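Local coordinates for glucose-6-phosphate isomerase (Chlamydia trachomatis D/UW-3/CX, PDB 6OTU), which catalyses the reversible isomerization of glucose-6-phosphate to fructose-6-phosphate as a member of the phosphoglucose isomerase family, built on the SIS fold, at residues R78-M84 / A481-C486; I92-I96 / N490-Q494; H108-R112 / A474-H478; I368-P374 / C486-N490. All coordinates share one frame. Numbering follows the deposited sequence.

Interaction 1: residues R78-M84 / A481-C486; sequences RELIKQM and AFQGFC
R78 and Q83 bind the carbonyl that F485 presents near the end of helix 466-487: R78 NH2, carried there by chi1 to chi3 all m, donates to F485 O at 2.9 Å, and Q83 NE2 adds a weak 3.3 Å bond to F485 O. Two helices meet here, the start of helix 80-89 and the last turns of helix 466-487, their local axes approaching to 9.6 Å with 118° between their N-to-C directions. The incoming chain breaks from helix 65-77 at E79 (phi/psi 56/49), a Schellman motif, and E79 is also the N-cap of the next helix. Q83 NE2 also reaches R78 O at 2.9 Å, tying the turn together, while R78 NH1 bonds to K12 and Q83 OE1 to R363. CA atoms are closest at R78-C486 (5.9 Å) and L80-F485 (6.0 Å). L80 (m,t) packs CD2 3.6 Å from F485 CB and 3.9 Å from C486 CB. Q83 CB lies over the F485 ring face, 3.8 Å from its centroid. L315 of helix 313-327 touches both L80 and F482. M84 (t,p,p) sets SD obliquely, 5.2 Å from the F482 ring centroid, a Met-aromatic contact, and CE over the ring face, 3.9 Å from that centroid, a CH-pi contact.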
loop_
_atom_site.group_PDB
_atom_site.type_symbol
_atom_site.label_atom_id
_atom_site.label_comp_id
_atom_site.label_asym_id
_atom_site.label_seq_id
_atom_site.Cartn_x
_atom_site.Cartn_y
_atom_site.Cartn_z
ATOM N N ARG A 78 21.116 9.364 24.279
ATOM C CA ARG A 78 19.952 10.140 23.869
ATOM C C ARG A 78 18.793 10.048 24.860
ATOM O O ARG A 78 17.750 10.657 24.622
ATOM C CB ARG A 78 19.478 9.699 22.470
ATOM C CG ARG A 78 20.483 9.991 21.345
ATOM C CD ARG A 78 20.483 11.468 20.943
ATOM N NE ARG A 78 19.125 11.990 20.910
ATOM C CZ ARG A 78 18.788 13.240 21.206
ATOM N NH1 ARG A 78 19.717 14.117 21.543
ATOM N NH2 ARG A 78 17.519 13.609 21.162
ATOM N N GLU A 79 18.938 9.289 25.946
ATOM C CA GLU A 79 17.964 9.279 27.044
ATOM C C GLU A 79 16.558 8.928 26.552
ATOM O O GLU A 79 15.573 9.597 26.871
ATOM C CB GLU A 79 17.975 10.614 27.781
ATOM C CG GLU A 79 19.360 11.028 28.255
ATOM C CD GLU A 79 19.316 11.902 29.503
ATOM O OE1 GLU A 79 19.151 11.348 30.615
ATOM O OE2 GLU A 79 19.444 13.141 29.376
ATOM N N LEU A 80 16.478 7.844 25.782
ATOM C CA LEU A 80 15.210 7.434 25.187
ATOM C C LEU A 80 14.210 6.979 26.249
ATOM O O LEU A 80 13.018 7.289 26.158
ATOM C CB LEU A 80 15.460 6.323 24.158
ATOM C CG LEU A 80 16.382 6.688 22.981
ATOM C CD1 LEU A 80 16.304 5.651 21.875
ATOM C CD2 LEU A 80 16.072 8.064 22.428
ATOM N N ILE A 81 14.666 6.236 27.256
ATOM C CA ILE A 81 13.757 5.784 28.308
ATOM C C ILE A 81 13.214 6.970 29.111
ATOM O O ILE A 81 12.025 7.009 29.462
ATOM C CB ILE A 81 14.460 4.756 29.222
ATOM C CG1 ILE A 81 14.764 3.459 28.448
ATOM C CG2 ILE A 81 13.627 4.495 30.486
ATOM C CD1 ILE A 81 13.533 2.667 28.011
ATOM N N LYS A 82 14.073 7.947 29.432
ATOM C CA LYS A 82 13.603 9.109 30.178
ATOM C C LYS A 82 12.570 9.883 29.370
ATOM O O LYS A 82 11.564 10.346 29.916
ATOM C CB LYS A 82 14.773 10.013 30.569
ATOM N N GLN A 83 12.776 9.996 28.059
ATOM C CA GLN A 83 11.798 10.700 27.239
ATOM C C GLN A 83 10.480 9.930 27.159
ATOM O O GLN A 83 9.406 10.538 27.139
ATOM C CB GLN A 83 12.371 10.958 25.843
ATOM C CG GLN A 83 13.586 11.906 25.831
ATOM C CD GLN A 83 14.016 12.257 24.409
ATOM O OE1 GLN A 83 13.263 12.885 23.660
ATOM N NE2 GLN A 83 15.222 11.831 24.027
ATOM N N MET A 84 10.538 8.595 27.119
ATOM C CA MET A 84 9.308 7.806 27.114
ATOM C C MET A 84 8.525 8.014 28.405
ATOM O O MET A 84 7.303 8.198 28.375
ATOM C CB MET A 84 9.625 6.323 26.905
ATOM C CG MET A 84 8.417 5.379 26.924
ATOM S SD MET A 84 7.097 5.760 25.723
ATOM C CE MET A 84 7.817 5.334 24.114
ATOM N N ALA A 481 7.894 6.605 18.297
ATOM C CA ALA A 481 8.247 7.574 19.332
ATOM C C ALA A 481 9.717 7.465 19.717
ATOM O O ALA A 481 10.403 8.481 19.881
ATOM C CB ALA A 481 7.357 7.377 20.567
ATOM N N PHE A 482 10.215 6.235 19.889
ATOM C CA PHE A 482 11.616 6.068 20.245
ATOM C C PHE A 482 12.514 6.577 19.121
ATOM O O PHE A 482 13.539 7.218 19.382
ATOM C CB PHE A 482 11.919 4.605 20.576
ATOM C CG PHE A 482 11.611 4.203 22.014
ATOM C CD1 PHE A 482 12.076 4.955 23.084
ATOM C CD2 PHE A 482 10.879 3.045 22.284
ATOM C CE1 PHE A 482 11.810 4.581 24.397
ATOM C CE2 PHE A 482 10.610 2.663 23.599
ATOM C CZ PHE A 482 11.077 3.430 24.654
ATOM N N GLN A 483 12.130 6.336 17.864
ATOM C CA GLN A 483 12.937 6.851 16.756
ATOM C C GLN A 483 12.934 8.380 16.748
ATOM O O GLN A 483 13.985 9.009 16.576
ATOM C CB GLN A 483 12.443 6.283 15.421
ATOM C CG GLN A 483 12.541 4.762 15.336
ATOM C CD GLN A 483 12.367 4.186 13.937
ATOM O OE1 GLN A 483 13.038 3.213 13.573
ATOM N NE2 GLN A 483 11.467 4.765 13.154
ATOM N N GLY A 484 11.770 8.995 16.962
ATOM C CA GLY A 484 11.727 10.446 17.066
ATOM C C GLY A 484 12.557 10.978 18.225
ATOM O O GLY A 484 13.254 11.988 18.081
ATOM N N PHE A 485 12.487 10.312 19.396
ATOM C CA PHE A 485 13.284 10.728 20.555
ATOM C C PHE A 485 14.769 10.638 20.255
ATOM O O PHE A 485 15.563 11.472 20.715
ATOM C CB PHE A 485 12.971 9.859 21.778
ATOM C CG PHE A 485 11.578 10.014 22.308
ATOM C CD1 PHE A 485 10.914 11.221 22.209
ATOM C CD2 PHE A 485 10.940 8.948 22.927
ATOM C CE1 PHE A 485 9.636 11.365 22.705
ATOM C CE2 PHE A 485 9.658 9.082 23.423
ATOM C CZ PHE A 485 9.003 10.296 23.314
ATOM N N CYS A 486 15.156 9.624 19.484
ATOM C CA CYS A 486 16.554 9.431 19.135
ATOM C C CYS A 486 17.013 10.495 18.134
ATOM O O CYS A 486 18.036 11.160 18.350
ATOM C CB CYS A 486 16.749 8.021 18.581
ATOM S SG CYS A 486 18.450 7.591 18.238
#

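Interaction 2: residues I92-I96 / N490-Q494; sequences IMNRI and NSFDQ
This is a buried loop-to-loop contact beside the substrate pocket, between the segment that follows helix 80-89 and the linker joining helix 466-487 to helix 495-511. Neither side is regular helix or strand, and the closest CA pair is N94-F492 at 5.5 Å. Two asparagines, both with chi1 t and chi2 near 10°, meet through their amides: N490 ND2 donates to N94 OD1 at 3.0 Å and 173°. The other end of each amide is also engaged. N490 OD1 accepts from F492 N at 3.0 Å, forming an Asx turn that curls the linker, and N94 ND2 bonds to E102. N94 itself (phi/psi -91/86) is the centre of an inverse gamma turn, with a weak R95 N to M93 O bond of 3.2 Å. Packing flanks the amide pair: N94 CB lies 4.0 Å from F492 CB, M93 CB 4.3 Å from F492 CE2, and I96 CD1 3.8 Å from N490 CB. M93 O approaches the edge of the F492 ring. D493, with chi1 p, brings CB to 3.6 Å from N94 OD1; its carboxylate bonds to N447 of the second subunit and makes a salt bridge to K359, so the contact borders the dimer interface. At the end of the linker Q494, at the N-cap of helix 495-511, touches bound glucose-6-phosphate and hydrogen-bonds through OE1 to R269.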
loop_
_atom_site.group_PDB
_atom_site.type_symbol
_atom_site.label_atom_id
_atom_site.label_comp_id
_atom_site.label_asym_id
_atom_site.label_seq_id
_atom_site.Cartn_x
_atom_site.Cartn_y
_atom_site.Cartn_z
ATOM N N ILE A 92 5.391 18.190 28.381
ATOM C CA ILE A 92 5.144 18.881 27.114
ATOM C C ILE A 92 6.121 18.400 26.041
ATOM O O ILE A 92 7.166 19.021 25.814
ATOM C CB ILE A 92 5.241 20.410 27.292
ATOM C CG1 ILE A 92 4.424 20.862 28.506
ATOM C CG2 ILE A 92 4.783 21.125 26.028
ATOM C CD1 ILE A 92 2.923 20.858 28.260
ATOM N N MET A 93 5.784 17.310 25.353
ATOM C CA MET A 93 6.667 16.786 24.321
ATOM C C MET A 93 6.347 17.319 22.926
ATOM O O MET A 93 7.215 17.294 22.047
ATOM C CB MET A 93 6.616 15.250 24.318
ATOM C CG MET A 93 6.814 14.611 25.699
ATOM S SD MET A 93 8.496 14.791 26.353
ATOM C CE MET A 93 9.443 13.893 25.112
ATOM N N ASN A 94 5.138 17.806 22.696
ATOM C CA ASN A 94 4.752 18.327 21.385
ATOM C C ASN A 94 5.075 19.817 21.380
ATOM O O ASN A 94 4.229 20.654 21.689
ATOM C CB ASN A 94 3.276 18.045 21.133
ATOM C CG ASN A 94 2.780 18.608 19.831
ATOM O OD1 ASN A 94 3.558 19.100 19.019
ATOM N ND2 ASN A 94 1.470 18.514 19.607
ATOM N N ARG A 95 6.317 20.165 21.047
ATOM C CA ARG A 95 6.663 21.579 20.980
ATOM C C ARG A 95 7.986 21.761 20.254
ATOM O O ARG A 95 8.823 20.858 20.208
ATOM C CB ARG A 95 6.741 22.208 22.371
ATOM C CG ARG A 95 7.903 21.732 23.202
ATOM C CD ARG A 95 7.996 22.555 24.488
ATOM N NE ARG A 95 8.189 23.986 24.247
ATOM C CZ ARG A 95 9.259 24.667 24.644
ATOM N NH1 ARG A 95 10.232 24.043 25.299
ATOM N NH2 ARG A 95 9.356 25.973 24.390
ATOM N N ILE A 96 8.162 22.957 19.699
ATOM C CA ILE A 96 9.404 23.379 19.064
ATOM C C ILE A 96 9.913 24.598 19.826
ATOM O O ILE A 96 9.206 25.609 19.935
ATOM C CB ILE A 96 9.203 23.705 17.571
ATOM C CG1 ILE A 96 8.754 22.464 16.785
ATOM C CG2 ILE A 96 10.474 24.283 16.977
ATOM C CD1 ILE A 96 9.761 21.340 16.781
ATOM N N ASN A 490 10.272 16.487 16.574
ATOM C CA ASN A 490 8.946 16.489 17.193
ATOM C C ASN A 490 8.061 15.519 16.418
ATOM O O ASN A 490 7.579 15.824 15.318
ATOM C CB ASN A 490 8.351 17.893 17.245
ATOM C CG ASN A 490 6.939 17.914 17.854
ATOM O OD1 ASN A 490 6.467 16.908 18.385
ATOM N ND2 ASN A 490 6.257 19.070 17.764
ATOM N N SER A 491 7.844 14.339 17.002
ATOM C CA SER A 491 7.038 13.316 16.345
ATOM C C SER A 491 5.545 13.619 16.361
ATOM O O SER A 491 4.787 12.856 15.766
ATOM C CB SER A 491 7.257 11.951 17.014
ATOM O OG SER A 491 8.610 11.528 16.970
ATOM N N PHE A 492 5.079 14.670 17.037
ATOM C CA PHE A 492 3.678 14.709 17.419
ATOM C C PHE A 492 2.898 15.876 16.840
ATOM O O PHE A 492 1.719 16.032 17.181
ATOM C CB PHE A 492 3.563 14.682 18.954
ATOM C CG PHE A 492 4.339 13.556 19.579
ATOM C CD1 PHE A 492 3.936 12.227 19.393
ATOM C CD2 PHE A 492 5.500 13.810 20.304
ATOM C CE1 PHE A 492 4.665 11.172 19.947
ATOM C CE2 PHE A 492 6.245 12.758 20.854
ATOM C CZ PHE A 492 5.829 11.436 20.676
ATOM N N ASP A 493 3.489 16.682 15.964
ATOM C CA ASP A 493 2.710 17.631 15.176
ATOM C C ASP A 493 2.785 17.250 13.695
ATOM O O ASP A 493 3.325 16.199 13.317
ATOM C CB ASP A 493 3.161 19.080 15.446
ATOM C CG ASP A 493 4.613 19.332 15.075
ATOM O OD1 ASP A 493 5.318 18.362 14.680
ATOM O OD2 ASP A 493 5.041 20.508 15.194
ATOM N N GLN A 494 2.210 18.101 12.844
ATOM C CA GLN A 494 2.061 17.737 11.438
ATOM C C GLN A 494 1.778 18.975 10.596
ATOM O O GLN A 494 0.702 19.121 10.011
ATOM C CB GLN A 494 0.972 16.665 11.272
ATOM C CG GLN A 494 -0.404 16.975 11.871
ATOM C CD GLN A 494 -0.480 16.844 13.377
ATOM O OE1 GLN A 494 -0.015 15.865 13.961
ATOM N NE2 GLN A 494 -1.069 17.849 14.026
#

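Interaction 3: residues H108-R112 / A474-H478; sequences HTATR and AFYEH
Across from the short, weakly bonded helical turn at about 110-112, one face of helix 466-487 offers A474, E477 and H478. The backbones stay well apart, with closest CA pairs T109-A474 at 8.5 Å and H108-E477 at 9.4 Å, so side chains and water bridge the gap. A474 comes first, its CB 3.7 Å from R112 NH2. One turn on, E477 (m,t) points toward the other segment and forms a salt bridge: E477 OE1 accepts from R112 NH2 at 2.8 Å and from R112 NH1 at 3.2 Å, and lies 3.3 Å from H108 CD2. A water donates to E477 OE2 at 2.7 Å and accepts weakly from R112 NH1 at 3.2 Å. H478 (chi1 m) then meets T109 CG2 at its ring edge, CE1 to CG2 3.5 Å. A second water joins H108 NE2 and H478 ND1, 3.0 Å from each, and donates weakly to E477 O at 3.0 Å. The segment 108-112 is held by T111 OG1 to H108 O at 2.6 Å. R112 also salt-bridges D301 of helix 287-303, which accepts from H478 NE2. The buried arginine is thus balanced by two carboxylates, joining three helical elements in a polar network within the core.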
loop_
_atom_site.group_PDB
_atom_site.type_symbol
_atom_site.label_atom_id
_atom_site.label_comp_id
_atom_site.label_asym_id
_atom_site.label_seq_id
_atom_site.Cartn_x
_atom_site.Cartn_y
_atom_site.Cartn_z
ATOM N N HIS A 108 -1.688 9.727 24.372
ATOM C CA HIS A 108 -2.449 8.562 23.931
ATOM C C HIS A 108 -2.267 7.363 24.873
ATOM O O HIS A 108 -3.209 6.579 25.043
ATOM C CB HIS A 108 -2.085 8.196 22.491
ATOM C CG HIS A 108 -0.613 8.092 22.244
ATOM N ND1 HIS A 108 0.196 9.197 22.085
ATOM C CD2 HIS A 108 0.195 7.012 22.124
ATOM C CE1 HIS A 108 1.439 8.800 21.879
ATOM N NE2 HIS A 108 1.467 7.480 21.908
ATOM N N THR A 109 -1.105 7.226 25.539
ATOM C CA THR A 109 -0.956 6.134 26.509
ATOM C C THR A 109 -1.947 6.256 27.670
ATOM O O THR A 109 -2.386 5.241 28.228
ATOM C CB THR A 109 0.479 6.057 27.061
ATOM O OG1 THR A 109 0.866 7.304 27.646
ATOM C CG2 THR A 109 1.474 5.670 25.968
ATOM N N ALA A 110 -2.312 7.480 28.050
ATOM C CA ALA A 110 -3.226 7.642 29.168
ATOM C C ALA A 110 -4.652 7.200 28.822
ATOM O O ALA A 110 -5.441 6.936 29.740
ATOM C CB ALA A 110 -3.199 9.092 29.652
ATOM N N THR A 111 -4.996 7.080 27.532
ATOM C CA THR A 111 -6.337 6.620 27.170
ATOM C C THR A 111 -6.562 5.142 27.464
ATOM O O THR A 111 -7.718 4.699 27.464
ATOM C CB THR A 111 -6.641 6.880 25.692
ATOM O OG1 THR A 111 -5.772 6.096 24.867
ATOM C CG2 THR A 111 -6.458 8.342 25.365
ATOM N N ARG A 112 -5.491 4.367 27.710
ATOM C CA ARG A 112 -5.625 2.985 28.156
ATOM C C ARG A 112 -4.937 2.703 29.488
ATOM O O ARG A 112 -5.106 1.600 30.028
ATOM C CB ARG A 112 -5.090 2.007 27.087
ATOM C CG ARG A 112 -3.586 2.138 26.737
ATOM C CD ARG A 112 -3.358 3.072 25.528
ATOM N NE ARG A 112 -2.023 2.917 24.949
ATOM C CZ ARG A 112 -1.675 3.283 23.713
ATOM N NH1 ARG A 112 -2.553 3.857 22.887
ATOM N NH2 ARG A 112 -0.424 3.093 23.303
ATOM N N ALA A 474 0.325 -0.640 20.006
ATOM C CA ALA A 474 1.158 0.137 20.918
ATOM C C ALA A 474 2.639 -0.067 20.616
ATOM O O ALA A 474 3.441 0.867 20.745
ATOM C CB ALA A 474 0.850 -0.237 22.382
ATOM N N PHE A 475 3.006 -1.280 20.210
ATOM C CA PHE A 475 4.373 -1.578 19.812
ATOM C C PHE A 475 4.892 -0.590 18.781
ATOM O O PHE A 475 5.987 -0.043 18.926
ATOM C CB PHE A 475 4.427 -2.991 19.257
ATOM C CG PHE A 475 5.721 -3.338 18.625
ATOM C CD1 PHE A 475 6.832 -3.627 19.406
ATOM C CD2 PHE A 475 5.828 -3.426 17.242
ATOM C CE1 PHE A 475 8.046 -3.982 18.816
ATOM C CE2 PHE A 475 7.032 -3.775 16.643
ATOM C CZ PHE A 475 8.140 -4.065 17.428
ATOM N N TYR A 476 4.115 -0.367 17.717
ATOM C CA TYR A 476 4.572 0.504 16.645
ATOM C C TYR A 476 4.481 1.967 17.053
ATOM O O TYR A 476 5.342 2.771 16.674
ATOM C CB TYR A 476 3.775 0.229 15.364
ATOM C CG TYR A 476 4.421 -0.842 14.510
ATOM C CD1 TYR A 476 5.548 -0.549 13.753
ATOM C CD2 TYR A 476 3.936 -2.160 14.496
ATOM C CE1 TYR A 476 6.164 -1.522 12.983
ATOM C CE2 TYR A 476 4.551 -3.143 13.734
ATOM C CZ TYR A 476 5.666 -2.815 12.973
ATOM O OH TYR A 476 6.305 -3.751 12.183
ATOM N N GLU A 477 3.460 2.332 17.833
ATOM C CA GLU A 477 3.399 3.692 18.365
ATOM C C GLU A 477 4.682 4.029 19.111
ATOM O O GLU A 477 5.272 5.089 18.900
ATOM C CB GLU A 477 2.177 3.870 19.277
ATOM C CG GLU A 477 0.851 3.784 18.523
ATOM C CD GLU A 477 -0.364 4.023 19.402
ATOM O OE1 GLU A 477 -0.226 4.041 20.655
ATOM O OE2 GLU A 477 -1.466 4.214 18.832
ATOM N N HIS A 478 5.164 3.108 19.949
ATOM C CA HIS A 478 6.371 3.393 20.717
ATOM C C HIS A 478 7.647 3.254 19.891
ATOM O O HIS A 478 8.601 4.012 20.119
ATOM C CB HIS A 478 6.405 2.500 21.954
ATOM C CG HIS A 478 5.286 2.808 22.885
ATOM N ND1 HIS A 478 4.846 4.099 23.083
ATOM C CD2 HIS A 478 4.469 2.013 23.610
ATOM C CE1 HIS A 478 3.827 4.087 23.922
ATOM N NE2 HIS A 478 3.581 2.834 24.260
HETATM O O HOH W 1 4.136 6.354 21.315
HETATM O O HOH W 2 -3.933 4.409 20.005
#

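Interaction 4: residues I368-P374 / C486-N490; sequences ISFRTSP and CWGIN
The indole of W487, at the end of helix 466-487, is a flat bump whose one face is covered by the irregular loop 368-374. T372 and W487, whose chi1 is -71°, are the closest CA pair, 7.0 Å apart. T372 CA sits almost exactly above the six-membered ring, 3.8 Å from its centroid and 2° off the normal, a CH-pi contact, with R371 O over the same face, 3.8 Å from W487 NE1. The loop follows the ring's outer end, where S373 N is 3.8 Å from W487 CZ3 and P374 CD 4.4 Å from CH2. At the other end F370 (chi1 p) pushes CE2 to 3.5 Å from W487 CD1, the two rings inclined at 35°, and directs CZ at W487 O, 3.3 Å away. The hollow is completed by F14, edge-to-face with W487, and by N326, whose OD1 accepts from the indole NE1. G488, with positive phi (77/29), terminates the helix and turns the chain so that I489 (p,t) makes a second, smaller bump: its CG2 lies 4.0 Å from T372 CG2 and 4.4 Å from I368 CD1. The loop leads into strand 375-377, outermost within this chain in the mixed sheet. No hydrogen bond joins the two segments; T372 OG1 instead binds K359 O, T372 N bonds to T396 of the second subunit, and R371 forms a salt bridge with D397 of that subunit.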
loop_
_atom_site.group_PDB
_atom_site.type_symbol
_atom_site.label_atom_id
_atom_site.label_comp_id
_atom_site.label_asym_id
_atom_site.label_seq_id
_atom_site.Cartn_x
_atom_site.Cartn_y
_atom_site.Cartn_z
ATOM N N ILE A 368 18.116 19.760 10.371
ATOM C CA ILE A 368 18.954 18.605 10.676
ATOM C C ILE A 368 19.786 18.227 9.457
ATOM O O ILE A 368 19.487 18.601 8.322
ATOM C CB ILE A 368 18.111 17.413 11.163
ATOM C CG1 ILE A 368 17.148 16.978 10.077
ATOM C CG2 ILE A 368 17.368 17.761 12.472
ATOM C CD1 ILE A 368 16.248 15.863 10.499
ATOM N N SER A 369 20.856 17.470 9.701
ATOM C CA SER A 369 21.768 17.045 8.643
ATOM C C SER A 369 21.755 15.534 8.442
ATOM O O SER A 369 22.692 14.971 7.870
ATOM C CB SER A 369 23.186 17.515 8.942
ATOM O OG SER A 369 23.247 18.923 8.920
ATOM N N PHE A 370 20.706 14.864 8.889
ATOM C CA PHE A 370 20.561 13.438 8.688
ATOM C C PHE A 370 19.125 13.181 8.251
ATOM O O PHE A 370 18.295 14.098 8.196
ATOM C CB PHE A 370 20.932 12.674 9.969
ATOM C CG PHE A 370 20.228 13.186 11.192
ATOM C CD1 PHE A 370 20.749 14.260 11.921
ATOM C CD2 PHE A 370 19.035 12.601 11.615
ATOM C CE1 PHE A 370 20.094 14.738 13.042
ATOM C CE2 PHE A 370 18.371 13.066 12.741
ATOM C CZ PHE A 370 18.898 14.147 13.452
ATOM N N ARG A 371 18.831 11.927 7.943
ATOM C CA ARG A 371 17.531 11.538 7.416
ATOM C C ARG A 371 16.668 10.961 8.526
ATOM O O ARG A 371 17.163 10.270 9.419
ATOM C CB ARG A 371 17.687 10.534 6.264
ATOM C CG ARG A 371 18.559 11.111 5.149
ATOM C CD ARG A 371 18.443 10.368 3.845
ATOM N NE ARG A 371 19.307 10.955 2.815
ATOM C CZ ARG A 371 18.898 11.832 1.904
ATOM N NH1 ARG A 371 17.631 12.234 1.886
ATOM N NH2 ARG A 371 19.754 12.310 1.007
ATOM N N THR A 372 15.376 11.262 8.476
ATOM C CA THR A 372 14.476 10.765 9.504
ATOM C C THR A 372 13.606 9.625 8.979
ATOM O O THR A 372 14.145 8.578 8.602
ATOM C CB THR A 372 13.644 11.911 10.045
ATOM O OG1 THR A 372 13.137 12.674 8.942
ATOM C CG2 THR A 372 14.531 12.789 10.943
ATOM N N SER A 373 12.281 9.792 8.951
ATOM C CA SER A 373 11.414 8.657 8.634
ATOM C C SER A 373 11.770 8.066 7.273
ATOM O O SER A 373 12.034 8.816 6.328
ATOM C CB SER A 373 9.931 9.040 8.638
ATOM O OG SER A 373 9.144 7.879 8.394
ATOM N N PRO A 374 11.857 6.750 7.158
ATOM C CA PRO A 374 11.888 6.119 5.836
ATOM C C PRO A 374 10.478 6.035 5.261
ATOM O O PRO A 374 9.479 6.298 5.947
ATOM C CB PRO A 374 12.469 4.728 6.117
ATOM C CG PRO A 374 12.092 4.439 7.551
ATOM C CD PRO A 374 11.975 5.779 8.261
ATOM N N CYS A 486 15.156 9.624 19.484
ATOM C CA CYS A 486 16.554 9.431 19.135
ATOM C C CYS A 486 17.013 10.495 18.134
ATOM O O CYS A 486 18.036 11.160 18.350
ATOM C CB CYS A 486 16.749 8.021 18.581
ATOM S SG CYS A 486 18.450 7.591 18.238
ATOM N N TRP A 487 16.252 10.682 17.046
ATOM C CA TRP A 487 16.524 11.760 16.095
ATOM C C TRP A 487 16.441 13.149 16.731
ATOM O O TRP A 487 17.084 14.086 16.243
ATOM C CB TRP A 487 15.555 11.663 14.918
ATOM C CG TRP A 487 15.864 10.490 14.053
ATOM C CD1 TRP A 487 17.107 9.997 13.771
ATOM C CD2 TRP A 487 14.932 9.633 13.389
ATOM N NE1 TRP A 487 17.009 8.900 12.961
ATOM C CE2 TRP A 487 15.688 8.649 12.708
ATOM C CE3 TRP A 487 13.534 9.610 13.284
ATOM C CZ2 TRP A 487 15.094 7.650 11.932
ATOM C CZ3 TRP A 487 12.945 8.620 12.525
ATOM C CH2 TRP A 487 13.724 7.648 11.856
ATOM N N GLY A 488 15.672 13.306 17.810
ATOM C CA GLY A 488 15.487 14.619 18.401
ATOM C C GLY A 488 14.519 15.517 17.658
ATOM O O GLY A 488 14.662 16.739 17.705
ATOM N N ILE A 489 13.534 14.942 16.979
ATOM C CA ILE A 489 12.549 15.699 16.236
ATOM C C ILE A 489 11.244 15.692 17.022
ATOM O O ILE A 489 11.100 14.989 18.018
ATOM C CB ILE A 489 12.345 15.122 14.811
ATOM C CG1 ILE A 489 11.840 13.677 14.920
ATOM C CG2 ILE A 489 13.633 15.185 14.033
ATOM C CD1 ILE A 489 11.421 13.033 13.605
ATOM N N ASN A 490 10.272 16.487 16.574
ATOM C CA ASN A 490 8.946 16.489 17.193
ATOM C C ASN A 490 8.061 15.519 16.418
ATOM O O ASN A 490 7.579 15.824 15.318
ATOM C CB ASN A 490 8.351 17.893 17.245
ATOM C CG ASN A 490 6.939 17.914 17.854
ATOM O OD1 ASN A 490 6.467 16.908 18.385
ATOM N ND2 ASN A 490 6.257 19.070 17.764
#

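In the fold
Helix 466-487 and the linker after it supply one side of all four contacts. Interaction 3 lies earliest along the helix; M84 CE, 3.4 Å from H478 ND1, joins it to interaction 1, whose centre is 14 Å away. Interactions 1 and 4 share C486, with G484 O 3.2 Å from I489 N, a probable hydrogen bond. Interactions 4 and 2 share N490, and both touch the second subunit. F485 CE1, 3.5 Å from M93 CE, links interactions 1 and 2. The chain then enters the pocket at Q494. The D493 side chain is about 8 Å from bound glucose-6-phosphate and from that of E355, the probable proton donor; S373 is also about 8 Å from E355, side chain to side chain.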